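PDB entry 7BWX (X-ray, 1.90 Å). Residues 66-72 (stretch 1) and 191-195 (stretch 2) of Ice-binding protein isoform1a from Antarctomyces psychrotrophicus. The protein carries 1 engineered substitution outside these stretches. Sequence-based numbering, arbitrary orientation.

Stretch 1, residues 66-72: AFADSRT
Stretch 2 (191-195) LLAGS

A helical segment, residues 66-72, packs against the end of a strand and the loop that follows it, residues 191-195, burying 202 Å² in all, both sides summed. Stretch 1 is helical throughout, with phi between -55° and -74° and psi between -37° and -49°, and backbone hydrogen bonds from Ser-70 N to Ala-66 O (2.8 Å), Arg-71 N to Phe-67 O (3.0 Å) and Thr-72 N to Ala-68 O (2.9 Å). Stretch 2 is extended at Leu-191 (-114/100) and Leu-192 (-114/95), leaves the strand at Ala-193 (-95/152), and turns at Gly-194 (-92/-12) and Ser-195 (-125/-93). The register is set by CA-CA distances of 6.6 Å for Ser-70 to Leu-192 and 7.7 Å for Arg-71 to Gly-194.

Ala-66 is buried but out of reach of stretch 2. The CA-to-CB bond of Phe-67 (chi1 t, chi2 68°) points sideways to stretch 2, yet the end of its ring approaches the loop edge-on: CE1 lies 3.7 Å from Ala-193 O and 4.4 Å from Gly-194 CA, both near the ring plane. Ala-68 and Asp-69 (chi1 m, chi2 -10°) are out of reach of stretch 2. Ser-70 points its CA-to-CB bond toward stretch 2, as Leu-192 (chi1 m, chi2 t) does in return, and their CB atoms meet at 4.4 Å. With chi1 p, Ser-70 OG turns back to donate to Phe-67 O at 2.7 Å, which leaves its oxygen free to accept other protons.

Arg-71 uses that acceptor: its NE donates to Ser-70 OG at 3.1 Å with a nearly straight angle of 166°, while NH2 to the same OG is weak at 3.5 Å. Although its CA-to-CB bond points sideways, chi1 m, chi2 m, chi3 95° and chi4 -174° carry the guanidinium to stretch 2. There Arg-71 NH2 makes a weak hydrogen bond to Leu-192 O, 3.1 Å away at 133° and near the guanidinium plane. Ala-193 O, 3.5 Å from Arg-71 NH2, and Gly-194 CA, 3.6 Å from Arg-71 NH1, lie over one face. An ideal CB on Gly-194 would sit 3.1 Å from Arg-71 NH1, a tight approach that the glycine avoids.

A water ties the two stretches together, donating to Ser-70 OG and to Ala-193 O, each 2.8 Å from the water oxygen, and accepting from Arg-71 NH2 at 3.0 Å. Thr-72 (chi1 m) is exposed and, like Leu-191 (chi1 m, chi2 t) and Ser-195 (chi1 p), stays outside the contact.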

# COMPACT_ATOMS: atom_id res chain seq x y z
N ALA A 66 4.73 -15.39 1.39
CA ALA A 66 4.52 -13.95 1.16
C ALA A 66 3.31 -13.47 1.97
O ALA A 66 3.40 -12.41 2.67
CB ALA A 66 4.33 -13.63 -0.32
N PHE A 67 2.20 -14.21 1.95
CA PHE A 67 1.03 -13.78 2.72
C PHE A 67 1.37 -13.76 4.21
O PHE A 67 1.06 -12.76 4.93
CB PHE A 67 -0.19 -14.64 2.42
CG PHE A 67 -1.37 -14.13 3.18
CD1 PHE A 67 -1.91 -12.90 2.86
CD2 PHE A 67 -1.86 -14.82 4.28
CE1 PHE A 67 -2.95 -12.39 3.62
CE2 PHE A 67 -2.92 -14.32 5.01
CZ PHE A 67 -3.44 -13.08 4.69
N ALA A 68 1.95 -14.83 4.72
CA ALA A 68 2.33 -14.90 6.15
C ALA A 68 3.22 -13.69 6.46
O ALA A 68 2.99 -13.00 7.45
CB ALA A 68 3.09 -16.15 6.43
N ASP A 69 4.21 -13.42 5.62
CA ASP A 69 5.16 -12.29 5.84
C ASP A 69 4.40 -10.96 5.83
O ASP A 69 4.76 -10.09 6.63
CB ASP A 69 6.31 -12.33 4.84
CG ASP A 69 7.28 -13.52 5.06
OD1 ASP A 69 7.19 -14.25 6.13
OD2 ASP A 69 8.15 -13.73 4.17
N SER A 70 3.40 -10.81 4.96
CA SER A 70 2.61 -9.56 4.87
C SER A 70 1.88 -9.36 6.19
O SER A 70 1.80 -8.23 6.70
CB SER A 70 1.68 -9.54 3.69
OG SER A 70 0.52 -10.33 3.87
N ARG A 71 1.35 -10.43 6.76
CA ARG A 71 0.59 -10.31 8.03
C ARG A 71 1.54 -10.07 9.19
O ARG A 71 1.18 -9.30 10.09
CB ARG A 71 -0.29 -11.54 8.24
CG ARG A 71 -1.35 -11.74 7.18
CD ARG A 71 -2.24 -10.52 6.97
NE ARG A 71 -1.75 -9.68 5.85
CZ ARG A 71 -2.28 -8.51 5.53
NH1 ARG A 71 -3.25 -8.00 6.26
NH2 ARG A 71 -1.86 -7.85 4.47
N THR A 72 2.71 -10.69 9.18
CA THR A 72 3.76 -10.46 10.21
C THR A 72 4.12 -8.96 10.22
O THR A 72 4.25 -8.33 11.30
CB THR A 72 4.97 -11.35 9.93
OG1 THR A 72 4.57 -12.74 9.94
CG2 THR A 72 6.10 -11.11 10.92
N LEU A 191 0.31 -3.31 -3.02
CA LEU A 191 -1.03 -3.48 -2.43
C LEU A 191 -1.09 -4.86 -1.77
O LEU A 191 -1.19 -5.86 -2.51
CB LEU A 191 -2.10 -3.31 -3.52
CG LEU A 191 -2.01 -2.01 -4.30
CD1 LEU A 191 -3.08 -1.96 -5.34
CD2 LEU A 191 -2.06 -0.78 -3.42
N LEU A 192 -0.94 -4.91 -0.43
CA LEU A 192 -0.88 -6.18 0.34
C LEU A 192 -2.11 -6.26 1.23
O LEU A 192 -2.16 -5.61 2.32
CB LEU A 192 0.43 -6.19 1.14
CG LEU A 192 1.71 -5.93 0.37
CD1 LEU A 192 2.90 -6.05 1.28
CD2 LEU A 192 1.91 -6.88 -0.79
N ALA A 193 -3.14 -6.94 0.73
CA ALA A 193 -4.50 -6.96 1.31
C ALA A 193 -4.65 -8.17 2.23
O ALA A 193 -3.95 -9.17 2.00
CB ALA A 193 -5.56 -6.99 0.27
N GLY A 194 -5.53 -8.04 3.21
CA GLY A 194 -5.88 -9.17 4.09
C GLY A 194 -7.10 -9.92 3.57
O GLY A 194 -7.41 -10.99 4.11
N SER A 195 -7.82 -9.37 2.59
CA SER A 195 -8.99 -10.05 1.96
C SER A 195 -8.80 -10.11 0.44
O SER A 195 -8.21 -11.09 -0.04
CB SER A 195 -10.31 -9.41 2.38
OG SER A 195 -10.40 -8.03 2.02
O HOH W 1 -1.18 -9.21 1.91